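Local coordinates for AtxE2 (Asticcacaulis excentricus, PDB 5TXE), which hydrolyses the isopeptide bond of the lasso peptides astexin-2 and astexin-3, opening these threaded substrates into linear peptides, at residues R68-Q73 with K91-A96; Y171-V176 with L184-R189; L259-G264 with T305-D310; V533-I538 with W586-F591. The protein carries 1 engineered substitution. One frame throughout, in Å; residues are numbered along the deposited sequence.

In the fold
From the N terminus, the four contacts follow one another in series: each closes before the next opens, so none nest or cross. Contact 1 shuts the hairpin of strands 69-78 and 83-92, and contact 2 shuts the shorter hairpin of strands 173-178 and 183-188. Contact 3 closes a longer excursion of 40 residues and brings the edge strands of two successive four-stranded antiparallel sheets together. These three lie in the mainly beta part of the chain, their centres 23 to 29 Å apart. Contact 4, its centre 44 to 50 Å from the other three, joins helix 528-539 of the hydrolase domain to the loop ahead of helix 591-594.

Contact 1. Residues R68-Q73 with K91-A96; sequences RYVAFQ and KATDGA
Three backbone hydrogen bonds join 68-73 to 91-96 at the open end of the antiparallel beta hairpin formed by strands 69-78 and 83-92. Val70 and Lys91 make a hydrogen-bonded pair: Val70 N donates to Lys91 O at 2.8 Å, in the carbonyl plane, and Lys91 N returns a bond to Val70 O. Beyond the strand end, Thr93 N reaches Arg68 O at 2.8 Å, nearly straight at 167° but from above the carbonyl plane. Arg68 O is gripped a second time by a water that donates to it and accepts from Asp94 N, tying the strand start to the type I turn Ala92-Gly95. Just past that turn Asp94 OD1 takes the N-H of Ala96, an Asx turn, while Thr93 OG1 is turned back to Gly67 O. Packing follows the two faces of the sheet. On one, Val70 CG1 sits 4.0 Å from Lys91 CB, and the edge of the Phe72 ring approaches the same carbon from alongside; the lysine chain bends at chi2 (69°) and sends NZ away to Thr97 O. On the other, Tyr69 swings its ring across Ala92, with Tyr69 CE1 3.7 Å from Ala92 CB.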
loop_
_atom_site.group_PDB
_atom_site.type_symbol
_atom_site.label_atom_id
_atom_site.label_comp_id
_atom_site.label_asym_id
_atom_site.label_seq_id
_atom_site.Cartn_x
_atom_site.Cartn_y
_atom_site.Cartn_z
ATOM N N ARG A 68 -24.783 -12.538 -10.705
ATOM C CA ARG A 68 -25.592 -12.679 -9.494
ATOM C C ARG A 68 -24.797 -12.915 -8.213
ATOM O O ARG A 68 -25.350 -12.790 -7.137
ATOM C CB ARG A 68 -26.680 -13.751 -9.703
ATOM C CG ARG A 68 -27.830 -13.209 -10.608
ATOM C CD ARG A 68 -29.056 -14.113 -10.852
ATOM N NE ARG A 68 -28.611 -15.508 -10.905
ATOM C CZ ARG A 68 -29.067 -16.495 -10.135
ATOM N NH1 ARG A 68 -30.059 -16.291 -9.269
ATOM N NH2 ARG A 68 -28.536 -17.709 -10.247
ATOM N N TYR A 69 -23.513 -13.262 -8.338
ATOM C CA TYR A 69 -22.664 -13.531 -7.175
ATOM C C TYR A 69 -21.344 -12.771 -7.273
ATOM O O TYR A 69 -20.868 -12.469 -8.367
ATOM C CB TYR A 69 -22.423 -15.047 -7.014
ATOM C CG TYR A 69 -23.695 -15.770 -6.712
ATOM C CD1 TYR A 69 -24.164 -15.863 -5.408
ATOM C CD2 TYR A 69 -24.482 -16.328 -7.749
ATOM C CE1 TYR A 69 -25.364 -16.509 -5.129
ATOM C CE2 TYR A 69 -25.690 -16.966 -7.472
ATOM C CZ TYR A 69 -26.129 -17.038 -6.163
ATOM O OH TYR A 69 -27.322 -17.667 -5.867
ATOM N N VAL A 70 -20.787 -12.421 -6.124
ATOM C CA VAL A 70 -19.455 -11.840 -6.075
ATOM C C VAL A 70 -18.580 -12.719 -5.183
ATOM O O VAL A 70 -18.995 -13.135 -4.112
ATOM C CB VAL A 70 -19.467 -10.392 -5.583
ATOM C CG1 VAL A 70 -20.068 -10.238 -4.208
ATOM C CG2 VAL A 70 -18.057 -9.812 -5.628
ATOM N N ALA A 71 -17.380 -13.007 -5.657
ATOM C CA ALA A 71 -16.404 -13.805 -4.935
ATOM C C ALA A 71 -15.179 -12.939 -4.597
ATOM O O ALA A 71 -14.739 -12.099 -5.405
ATOM C CB ALA A 71 -15.977 -14.991 -5.789
ATOM N N PHE A 72 -14.641 -13.153 -3.403
ATOM C CA PHE A 72 -13.547 -12.350 -2.885
ATOM C C PHE A 72 -12.957 -13.044 -1.661
ATOM O O PHE A 72 -13.639 -13.854 -1.037
ATOM C CB PHE A 72 -14.059 -10.969 -2.479
ATOM C CG PHE A 72 -15.213 -10.998 -1.501
ATOM C CD1 PHE A 72 -16.479 -11.275 -1.925
ATOM C CD2 PHE A 72 -15.013 -10.772 -0.157
ATOM C CE1 PHE A 72 -17.541 -11.289 -1.027
ATOM C CE2 PHE A 72 -16.046 -10.815 0.749
ATOM C CZ PHE A 72 -17.327 -11.068 0.314
ATOM N N GLN A 73 -11.706 -12.703 -1.322
ATOM C CA GLN A 73 -10.987 -13.216 -0.152
ATOM C C GLN A 73 -10.986 -12.271 0.995
ATOM O O GLN A 73 -10.769 -11.066 0.830
ATOM C CB GLN A 73 -9.557 -13.552 -0.507
ATOM C CG GLN A 73 -8.806 -14.263 0.593
ATOM C CD GLN A 73 -7.314 -14.228 0.306
ATOM O OE1 GLN A 73 -6.649 -15.283 0.045
ATOM N NE2 GLN A 73 -6.771 -12.990 0.278
ATOM N N LYS A 91 -20.955 -14.214 -2.216
ATOM C CA LYS A 91 -22.096 -13.454 -1.693
ATOM C C LYS A 91 -23.021 -13.062 -2.866
ATOM O O LYS A 91 -22.545 -12.563 -3.894
ATOM C CB LYS A 91 -21.584 -12.209 -1.016
ATOM C CG LYS A 91 -22.639 -11.180 -0.692
ATOM C CD LYS A 91 -23.561 -11.661 0.401
ATOM C CE LYS A 91 -24.316 -10.459 0.957
ATOM N NZ LYS A 91 -25.180 -10.824 2.082
ATOM N N ALA A 92 -24.315 -13.301 -2.727
ATOM C CA ALA A 92 -25.279 -12.933 -3.799
ATOM C C ALA A 92 -25.332 -11.433 -3.893
ATOM O O ALA A 92 -25.432 -10.747 -2.869
ATOM C CB ALA A 92 -26.663 -13.481 -3.505
ATOM N N THR A 93 -25.252 -10.917 -5.110
ATOM C CA THR A 93 -25.253 -9.483 -5.283
ATOM C C THR A 93 -26.603 -8.847 -4.985
ATOM O O THR A 93 -26.651 -7.656 -4.760
ATOM C CB THR A 93 -24.780 -9.082 -6.660
ATOM O OG1 THR A 93 -25.593 -9.735 -7.636
ATOM C CG2 THR A 93 -23.377 -9.540 -6.853
ATOM N N ASP A 94 -27.679 -9.611 -4.879
ATOM C CA ASP A 94 -28.993 -9.004 -4.501
ATOM C C ASP A 94 -29.170 -8.718 -3.019
ATOM O O ASP A 94 -30.163 -8.153 -2.614
ATOM C CB ASP A 94 -30.183 -9.850 -5.021
ATOM C CG ASP A 94 -30.320 -11.210 -4.334
ATOM O OD1 ASP A 94 -29.761 -11.449 -3.240
ATOM O OD2 ASP A 94 -31.007 -12.073 -4.922
ATOM N N GLY A 95 -28.230 -9.146 -2.185
ATOM C CA GLY A 95 -28.322 -8.817 -0.774
ATOM C C GLY A 95 -29.227 -9.690 0.056
ATOM O O GLY A 95 -29.294 -9.510 1.257
ATOM N N ALA A 96 -29.902 -10.661 -0.547
ATOM C CA ALA A 96 -30.973 -11.394 0.151
ATOM C C ALA A 96 -30.499 -12.603 0.972
ATOM O O ALA A 96 -31.211 -13.054 1.867
ATOM C CB ALA A 96 -32.023 -11.836 -0.856
HETATM O O HOH W 1 -27.764 -11.859 -6.574
#

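Contact 2. Residues Y171-V176 with L184-R189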
loop_
_atom_site.group_PDB
_atom_site.type_symbol
_atom_site.label_atom_id
_atom_site.label_comp_id
_atom_site.label_asym_id
_atom_site.label_seq_id
_atom_site.Cartn_x
_atom_site.Cartn_y
_atom_site.Cartn_z
ATOM N N TYR A 171 7.370 -25.266 -9.239
ATOM C CA TYR A 171 7.448 -23.819 -9.118
ATOM C C TYR A 171 6.125 -23.323 -8.608
ATOM O O TYR A 171 5.067 -24.041 -8.714
ATOM C CB TYR A 171 7.807 -23.213 -10.468
ATOM C CG TYR A 171 6.978 -23.699 -11.625
ATOM C CD1 TYR A 171 7.349 -24.830 -12.366
ATOM C CD2 TYR A 171 5.862 -23.020 -12.008
ATOM C CE1 TYR A 171 6.596 -25.275 -13.444
ATOM C CE2 TYR A 171 5.095 -23.447 -13.081
ATOM C CZ TYR A 171 5.467 -24.582 -13.788
ATOM O OH TYR A 171 4.721 -24.970 -14.851
ATOM N N ASP A 172 6.152 -22.129 -8.020
ATOM C CA ASP A 172 4.902 -21.492 -7.630
ATOM C C ASP A 172 4.060 -21.147 -8.872
ATOM O O ASP A 172 4.599 -20.580 -9.854
ATOM C CB ASP A 172 5.119 -20.185 -6.856
ATOM C CG ASP A 172 5.723 -20.403 -5.467
ATOM O OD1 ASP A 172 5.489 -21.467 -4.785
ATOM O OD2 ASP A 172 6.395 -19.442 -5.060
ATOM N N ILE A 173 2.754 -21.403 -8.803
ATOM C CA ILE A 173 1.905 -21.007 -9.902
ATOM C C ILE A 173 1.684 -19.508 -9.741
ATOM O O ILE A 173 1.376 -19.048 -8.635
ATOM C CB ILE A 173 0.547 -21.681 -9.855
ATOM C CG1 ILE A 173 0.659 -23.213 -9.815
ATOM C CG2 ILE A 173 -0.295 -21.230 -11.053
ATOM C CD1 ILE A 173 1.703 -23.773 -10.749
ATOM N N GLU A 174 1.743 -18.768 -10.844
ATOM C CA GLU A 174 1.619 -17.287 -10.814
ATOM C C GLU A 174 0.294 -16.760 -11.287
ATOM O O GLU A 174 -0.042 -15.643 -10.969
ATOM C CB GLU A 174 2.762 -16.636 -11.606
ATOM C CG GLU A 174 4.088 -16.854 -10.875
ATOM C CD GLU A 174 5.338 -16.409 -11.619
ATOM O OE1 GLU A 174 5.232 -15.637 -12.618
ATOM O OE2 GLU A 174 6.450 -16.819 -11.186
ATOM N N ASP A 175 -0.467 -17.564 -12.054
ATOM C CA ASP A 175 -1.775 -17.138 -12.536
ATOM C C ASP A 175 -2.503 -18.340 -13.135
ATOM O O ASP A 175 -1.893 -19.344 -13.475
ATOM C CB ASP A 175 -1.635 -16.079 -13.650
ATOM C CG ASP A 175 -2.828 -15.120 -13.721
ATOM O OD1 ASP A 175 -3.868 -15.278 -13.016
ATOM O OD2 ASP A 175 -2.755 -14.203 -14.548
ATOM N N VAL A 176 -3.799 -18.165 -13.303
ATOM C CA VAL A 176 -4.671 -19.211 -13.790
ATOM C C VAL A 176 -5.967 -18.597 -14.385
ATOM O O VAL A 176 -6.439 -17.563 -13.906
ATOM C CB VAL A 176 -5.007 -20.165 -12.618
ATOM C CG1 VAL A 176 -5.783 -19.425 -11.521
ATOM C CG2 VAL A 176 -5.787 -21.373 -13.122
ATOM N N LEU A 184 -8.035 -25.756 -17.415
ATOM C CA LEU A 184 -7.397 -24.587 -16.795
ATOM C C LEU A 184 -6.095 -24.362 -17.485
ATOM O O LEU A 184 -5.344 -25.300 -17.753
ATOM C CB LEU A 184 -7.119 -24.801 -15.286
ATOM C CG LEU A 184 -8.297 -24.902 -14.336
ATOM C CD1 LEU A 184 -7.800 -25.388 -12.985
ATOM C CD2 LEU A 184 -8.971 -23.559 -14.173
ATOM N N ILE A 185 -5.798 -23.097 -17.710
ATOM C CA ILE A 185 -4.463 -22.723 -18.157
ATOM C C ILE A 185 -3.751 -21.978 -17.017
ATOM O O ILE A 185 -4.362 -21.222 -16.278
ATOM C CB ILE A 185 -4.525 -21.839 -19.421
ATOM C CG1 ILE A 185 -3.131 -21.473 -19.845
ATOM C CG2 ILE A 185 -5.346 -20.584 -19.185
ATOM C CD1 ILE A 185 -3.065 -20.882 -21.238
ATOM N N TYR A 186 -2.471 -22.222 -16.870
ATOM C CA TYR A 186 -1.726 -21.659 -15.769
ATOM C C TYR A 186 -0.297 -21.411 -16.144
ATOM O O TYR A 186 0.214 -21.980 -17.111
ATOM C CB TYR A 186 -1.770 -22.580 -14.555
ATOM C CG TYR A 186 -0.980 -23.884 -14.671
ATOM C CD1 TYR A 186 -1.538 -25.042 -15.231
ATOM C CD2 TYR A 186 0.289 -23.992 -14.143
ATOM C CE1 TYR A 186 -0.842 -26.266 -15.288
ATOM C CE2 TYR A 186 0.985 -25.219 -14.206
ATOM C CZ TYR A 186 0.402 -26.348 -14.782
ATOM O OH TYR A 186 1.102 -27.549 -14.821
ATOM N N SER A 187 0.313 -20.484 -15.404
ATOM C CA SER A 187 1.648 -19.974 -15.716
ATOM C C SER A 187 2.579 -20.035 -14.524
ATOM O O SER A 187 2.138 -20.118 -13.377
ATOM C CB SER A 187 1.554 -18.508 -16.149
ATOM O OG SER A 187 1.019 -17.684 -15.148
ATOM N N GLY A 188 3.871 -19.973 -14.802
ATOM C CA GLY A 188 4.898 -19.801 -13.750
ATOM C C GLY A 188 6.291 -19.923 -14.325
ATOM O O GLY A 188 6.422 -19.951 -15.547
ATOM N N ARG A 189 7.318 -20.085 -13.471
ATOM C CA ARG A 189 8.678 -19.958 -13.900
ATOM C C ARG A 189 9.603 -21.065 -13.427
ATOM O O ARG A 189 10.430 -20.861 -12.544
ATOM C CB ARG A 189 9.218 -18.575 -13.492
ATOM C CG ARG A 189 8.481 -17.421 -14.189
ATOM C CD ARG A 189 8.989 -16.026 -13.833
ATOM N NE ARG A 189 8.844 -15.768 -12.417
ATOM C CZ ARG A 189 9.458 -14.771 -11.780
ATOM N NH1 ARG A 189 10.229 -13.927 -12.438
ATOM N NH2 ARG A 189 9.282 -14.614 -10.498
HETATM O O HOH W 2 2.789 -23.102 -16.237
HETATM O O HOH W 3 6.804 -19.566 -10.697
#
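This is a strand-to-strand contact at the margin of a four-stranded antiparallel sheet, where the outermost strand, 173-178, meets 183-188. Two backbone bonds carry it. Glu174 N points straight at Ser187 O (2.9 Å, 179°), and Ser187 N donates to Asp175 O at 3.1 Å; both donors stand above the carbonyl plane they address. The strands form a beta hairpin, and Val176 and Tyr186 are a non-hydrogen-bonded pair within it. On their face Val176 CG2 reaches Leu184 CD2, while Ile173 CD1 lies against Tyr186 CD2 at 3.7 Å. Tyr171 crosses Tyr186 at about a right angle, its hydroxyl near Tyr186 CE2, and a water accepts from that hydroxyl and donates to Tyr186 O. The ring of Tyr171 runs along the backbone of Gly188, CE2 3.7 Å from Gly188 CA; Gly188, having no side chain, leaves room for the ring to lie this close. At the open end the extended Glu174 meets Arg189, bent at chi3 (-61°), in a salt bridge: Arg189 NE donates to the syn lone pair of Glu174 OE2 at 2.9 Å, with carboxylate and guanidinium planes 72° apart. A second water donates to Glu174 OE2 and Asp172 O and accepts from Arg189 N, while Arg189 NH1 bonds Ala119 O.

Contact 3. Residues L259-G264 with T305-D310; sequences LRAMVG and TRMWGD
Met307 leaves strand 304-310 with CB pointing at segment 259-264 and CG held between its own backbone N and carbonyl carbon (chi1 71°). From there CG passes along the backbone, 3.9 Å from Arg260 N. SD comes next, lying 3.7 Å from Ala261 N and 3.9 Å from Ala261 CB, and the turn at chi3 (63°) carries CE to the carbonyl of Leu259, 3.5 Å from Leu259 O. The thioether thus lies along the neighbouring backbone from Ala261 back to Leu259. Segments 261-263 and 305-310 run roughly parallel, 24° apart, and strands 261-263 and 304-310 are each an outermost strand of their own four-stranded antiparallel sheet, as where successive blades adjoin in the beta-propeller of prolyl oligopeptidases. Between the two segments the polar link is a water that donates to both Arg260 O and Met307 O. Met307 O also accepts from Arg306 NH1, whose guanidinium lies with one face over Trp308 NE1. Further along, Ala261 CB rests on Gly309 N, and the bare CA of Gly309 lets Val263 CG2 approach it. At the other end Leu259 CD2 presses on the peptide carbonyl of Thr305, 3.5 Å from Thr305 C.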
loop_
_atom_site.group_PDB
_atom_site.type_symbol
_atom_site.label_atom_id
_atom_site.label_comp_id
_atom_site.label_asym_id
_atom_site.label_seq_id
_atom_site.Cartn_x
_atom_site.Cartn_y
_atom_site.Cartn_z
ATOM N N LEU A 259 -8.743 1.628 -18.592
ATOM C CA LEU A 259 -8.857 2.974 -19.169
ATOM C C LEU A 259 -9.313 2.971 -20.660
ATOM O O LEU A 259 -9.080 3.941 -21.403
ATOM C CB LEU A 259 -7.511 3.692 -18.997
ATOM C CG LEU A 259 -7.215 4.112 -17.539
ATOM C CD1 LEU A 259 -6.009 5.054 -17.485
ATOM C CD2 LEU A 259 -8.404 4.816 -16.890
ATOM N N ARG A 260 -9.959 1.873 -21.071
ATOM C CA ARG A 260 -10.489 1.679 -22.420
ATOM C C ARG A 260 -11.858 0.990 -22.303
ATOM O O ARG A 260 -12.056 0.106 -21.496
ATOM C CB ARG A 260 -9.539 0.790 -23.207
ATOM C CG ARG A 260 -9.248 1.178 -24.652
ATOM C CD ARG A 260 -8.906 -0.052 -25.486
ATOM N NE ARG A 260 -10.093 -0.929 -25.679
ATOM C CZ ARG A 260 -10.553 -1.404 -26.843
ATOM N NH1 ARG A 260 -9.946 -1.137 -27.998
ATOM N NH2 ARG A 260 -11.636 -2.173 -26.844
ATOM N N ALA A 261 -12.824 1.428 -23.075
ATOM C CA ALA A 261 -14.123 0.767 -23.154
ATOM C C ALA A 261 -14.732 0.904 -24.557
ATOM O O ALA A 261 -14.418 1.851 -25.303
ATOM C CB ALA A 261 -15.084 1.381 -22.171
ATOM N N MET A 262 -15.646 -0.007 -24.884
ATOM C CA MET A 262 -16.392 0.088 -26.128
ATOM C C MET A 262 -17.878 0.230 -25.803
ATOM O O MET A 262 -18.365 -0.360 -24.852
ATOM C CB MET A 262 -16.121 -1.116 -27.037
ATOM C CG MET A 262 -14.870 -1.009 -27.895
ATOM S SD MET A 262 -15.280 -1.815 -29.453
ATOM C CE MET A 262 -14.148 -3.222 -29.433
ATOM N N VAL A 263 -18.562 1.099 -26.540
ATOM C CA VAL A 263 -20.022 1.148 -26.551
ATOM C C VAL A 263 -20.458 1.252 -28.036
ATOM O O VAL A 263 -20.198 2.266 -28.685
ATOM C CB VAL A 263 -20.544 2.363 -25.779
ATOM C CG1 VAL A 263 -22.034 2.261 -25.610
ATOM C CG2 VAL A 263 -19.861 2.496 -24.424
ATOM N N GLY A 264 -21.050 0.195 -28.589
ATOM C CA GLY A 264 -21.371 0.158 -30.010
ATOM C C GLY A 264 -20.084 0.153 -30.824
ATOM O O GLY A 264 -19.164 -0.629 -30.549
ATOM N N THR A 305 -9.629 7.515 -13.772
ATOM C CA THR A 305 -8.897 6.332 -13.250
ATOM C C THR A 305 -9.526 4.980 -13.597
ATOM O O THR A 305 -8.912 3.948 -13.426
ATOM C CB THR A 305 -8.731 6.443 -11.744
ATOM O OG1 THR A 305 -10.005 6.749 -11.172
ATOM C CG2 THR A 305 -7.737 7.558 -11.418
ATOM N N ARG A 306 -10.759 4.992 -14.060
ATOM C CA ARG A 306 -11.432 3.762 -14.381
ATOM C C ARG A 306 -12.652 4.093 -15.215
ATOM O O ARG A 306 -13.409 4.984 -14.857
ATOM C CB ARG A 306 -11.903 3.052 -13.087
ATOM C CG ARG A 306 -11.623 1.565 -13.053
ATOM C CD ARG A 306 -12.245 0.818 -14.218
ATOM N NE ARG A 306 -12.150 -0.628 -14.057
ATOM C CZ ARG A 306 -12.510 -1.532 -14.988
ATOM N NH1 ARG A 306 -13.012 -1.160 -16.175
ATOM N NH2 ARG A 306 -12.382 -2.843 -14.733
ATOM N N MET A 307 -12.889 3.332 -16.279
ATOM C CA MET A 307 -14.161 3.486 -17.030
ATOM C C MET A 307 -14.858 2.147 -17.376
ATOM O O MET A 307 -14.219 1.113 -17.463
ATOM C CB MET A 307 -13.859 4.261 -18.295
ATOM C CG MET A 307 -13.073 3.480 -19.330
ATOM S SD MET A 307 -12.875 4.364 -20.893
ATOM C CE MET A 307 -11.918 5.790 -20.407
ATOM N N TRP A 308 -16.162 2.192 -17.608
ATOM C CA TRP A 308 -16.961 1.011 -17.970
ATOM C C TRP A 308 -18.010 1.353 -19.012
ATOM O O TRP A 308 -18.783 2.330 -18.825
ATOM C CB TRP A 308 -17.773 0.536 -16.768
ATOM C CG TRP A 308 -16.991 0.010 -15.604
ATOM C CD1 TRP A 308 -16.652 -1.282 -15.378
ATOM C CD2 TRP A 308 -16.484 0.763 -14.503
ATOM N NE1 TRP A 308 -15.948 -1.382 -14.217
ATOM C CE2 TRP A 308 -15.843 -0.135 -13.657
ATOM C CE3 TRP A 308 -16.493 2.121 -14.171
ATOM C CZ2 TRP A 308 -15.210 0.269 -12.491
ATOM C CZ3 TRP A 308 -15.890 2.519 -12.997
ATOM C CH2 TRP A 308 -15.249 1.591 -12.169
ATOM N N GLY A 309 -18.016 0.588 -20.112
ATOM C CA GLY A 309 -18.991 0.783 -21.188
ATOM C C GLY A 309 -20.225 -0.080 -20.987
ATOM O O GLY A 309 -20.114 -1.217 -20.609
ATOM N N ASP A 310 -21.398 0.440 -21.290
ATOM C CA ASP A 310 -22.652 -0.321 -21.161
ATOM C C ASP A 310 -23.447 -0.174 -22.451
ATOM O O ASP A 310 -24.073 0.875 -22.645
ATOM C CB ASP A 310 -23.453 0.244 -19.970
ATOM C CG ASP A 310 -24.805 -0.473 -19.723
ATOM O OD1 ASP A 310 -25.186 -1.367 -20.525
ATOM O OD2 ASP A 310 -25.453 -0.125 -18.681
HETATM O O HOH W 4 -13.609 -0.761 -19.423
#

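Contact 4. Residues V533-I538 with W586-F591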
loop_
_atom_site.group_PDB
_atom_site.type_symbol
_atom_site.label_atom_id
_atom_site.label_comp_id
_atom_site.label_asym_id
_atom_site.label_seq_id
_atom_site.Cartn_x
_atom_site.Cartn_y
_atom_site.Cartn_z
ATOM N N VAL A 533 10.964 11.350 8.363
ATOM C CA VAL A 533 11.360 11.398 9.746
ATOM C C VAL A 533 12.812 11.739 9.899
ATOM O O VAL A 533 13.169 12.521 10.770
ATOM C CB VAL A 533 11.164 10.082 10.448
ATOM C CG1 VAL A 533 11.722 10.136 11.857
ATOM C CG2 VAL A 533 9.673 9.751 10.500
ATOM N N HIS A 534 13.659 11.155 9.069
ATOM C CA HIS A 534 15.113 11.328 9.249
ATOM C C HIS A 534 15.445 12.773 8.923
ATOM O O HIS A 534 16.145 13.443 9.666
ATOM C CB HIS A 534 15.957 10.351 8.387
ATOM C CG HIS A 534 15.579 8.911 8.559
ATOM N ND1 HIS A 534 15.617 7.998 7.521
ATOM C CD2 HIS A 534 15.068 8.252 9.625
ATOM C CE1 HIS A 534 15.190 6.836 7.967
ATOM N NE2 HIS A 534 14.841 6.969 9.235
ATOM N N PHE A 535 14.926 13.207 7.798
ATOM C CA PHE A 535 15.064 14.623 7.355
ATOM C C PHE A 535 14.530 15.592 8.388
ATOM O O PHE A 535 15.136 16.609 8.684
ATOM C CB PHE A 535 14.313 14.838 6.020
ATOM C CG PHE A 535 14.655 16.122 5.327
ATOM C CD1 PHE A 535 15.784 16.206 4.540
ATOM C CD2 PHE A 535 13.905 17.267 5.550
ATOM C CE1 PHE A 535 16.120 17.386 3.906
ATOM C CE2 PHE A 535 14.199 18.458 4.899
ATOM C CZ PHE A 535 15.320 18.513 4.079
ATOM N N GLY A 536 13.394 15.261 8.952
ATOM C CA GLY A 536 12.725 16.140 9.896
ATOM C C GLY A 536 13.467 16.325 11.178
ATOM O O GLY A 536 13.434 17.437 11.777
ATOM N N LEU A 537 14.118 15.268 11.653
ATOM C CA LEU A 537 14.768 15.347 12.974
ATOM C C LEU A 537 16.074 16.114 12.845
ATOM O O LEU A 537 16.597 16.618 13.791
ATOM C CB LEU A 537 15.043 13.971 13.544
ATOM C CG LEU A 537 13.841 13.124 13.851
ATOM C CD1 LEU A 537 14.253 11.851 14.570
ATOM C CD2 LEU A 537 12.827 13.854 14.679
ATOM N N ILE A 538 16.613 16.172 11.652
ATOM C CA ILE A 538 17.864 16.873 11.444
ATOM C C ILE A 538 17.635 18.320 11.069
ATOM O O ILE A 538 18.412 19.164 11.447
ATOM C CB ILE A 538 18.688 16.187 10.350
ATOM C CG1 ILE A 538 19.272 14.879 10.922
ATOM C CG2 ILE A 538 19.819 17.067 9.811
ATOM C CD1 ILE A 538 19.641 13.929 9.828
ATOM N N TRP A 586 24.288 13.676 1.530
ATOM C CA TRP A 586 23.921 12.939 2.730
ATOM C C TRP A 586 23.887 13.768 4.017
ATOM O O TRP A 586 23.315 13.351 5.023
ATOM C CB TRP A 586 24.886 11.738 2.850
ATOM C CG TRP A 586 24.762 10.774 1.664
ATOM C CD1 TRP A 586 25.719 10.485 0.694
ATOM C CD2 TRP A 586 23.593 10.034 1.309
ATOM N NE1 TRP A 586 25.183 9.613 -0.235
ATOM C CE2 TRP A 586 23.894 9.305 0.132
ATOM C CE3 TRP A 586 22.332 9.911 1.877
ATOM C CZ2 TRP A 586 22.970 8.477 -0.477
ATOM C CZ3 TRP A 586 21.413 9.090 1.287
ATOM C CH2 TRP A 586 21.730 8.382 0.102
ATOM N N ALA A 587 24.476 14.954 4.020
ATOM C CA ALA A 587 24.519 15.778 5.238
ATOM C C ALA A 587 23.155 16.173 5.757
ATOM O O ALA A 587 22.972 16.414 6.963
ATOM C CB ALA A 587 25.307 17.043 4.943
ATOM N N ALA A 588 22.168 16.207 4.873
ATOM C CA ALA A 588 20.817 16.570 5.308
ATOM C C ALA A 588 20.066 15.449 5.979
ATOM O O ALA A 588 19.015 15.704 6.568
ATOM C CB ALA A 588 20.027 17.009 4.087
ATOM N N THR A 589 20.545 14.199 5.842
ATOM C CA THR A 589 19.788 13.039 6.360
ATOM C C THR A 589 20.569 11.955 7.135
ATOM O O THR A 589 19.941 11.209 7.850
ATOM C CB THR A 589 19.073 12.260 5.242
ATOM O OG1 THR A 589 20.048 11.777 4.305
ATOM C CG2 THR A 589 18.047 13.118 4.512
ATOM N N SER A 590 21.892 11.889 7.015
ATOM C CA SER A 590 22.666 10.825 7.627
ATOM C C SER A 590 22.717 10.995 9.125
ATOM O O SER A 590 23.115 12.059 9.625
ATOM C CB SER A 590 24.075 10.745 7.078
ATOM O OG SER A 590 24.890 10.054 8.013
ATOM N N PHE A 591 22.309 9.947 9.842
ATOM C CA PHE A 591 22.461 9.947 11.293
ATOM C C PHE A 591 23.903 9.740 11.756
ATOM O O PHE A 591 24.264 10.133 12.871
ATOM C CB PHE A 591 21.556 8.903 11.958
ATOM C CG PHE A 591 20.097 9.260 11.966
ATOM C CD1 PHE A 591 19.638 10.493 11.556
ATOM C CD2 PHE A 591 19.184 8.342 12.404
ATOM C CE1 PHE A 591 18.283 10.794 11.619
ATOM C CE2 PHE A 591 17.834 8.614 12.428
ATOM C CZ PHE A 591 17.376 9.840 12.044
#
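Ile538 and His534, one turn apart on helix 528-539, form the tight side of this contact with the loop leading into helix 591-594 and the first residue of that helix, Phe591. Ile538 CD1 makes the closest approach: it lies 3.4 Å from Thr589 O and meets the Phe591 ring at its edge, in plane, 3.8 Å from Phe591 CD1. Its other branch, CG2, rests 3.6 Å from Ala588 O. Phe591 then crosses His534 at about a right angle, Phe591 CZ coming to 3.7 Å from His534 CD2 with the ring planes 75° apart. Both imidazole nitrogens are engaged elsewhere, ND1 with Thr553 OG1 and NE2 with Ser550 O, which fixes the ring's rotation. Contact thins toward Ala587, which is exposed and offers Ile538 CG2 only its carbonyl at 4.3 Å. Between these extremes Phe535, with CG anti to the backbone N (chi1 -166°), brings its ring edge to Thr589 CG2 and CE1 to Ala588 CB. His534 is about 10 Å, between side chains, from Ala527, the engineered replacement of the nucleophile, in this alpha/beta-hydrolase domain. Strand 545-548 packs on His534 and Leu537, helix 494-512 covers Phe535, and Ser590 OG, also hydrogen-bonded to Asp581 OD2, caps helix 591-594 at Val593 N.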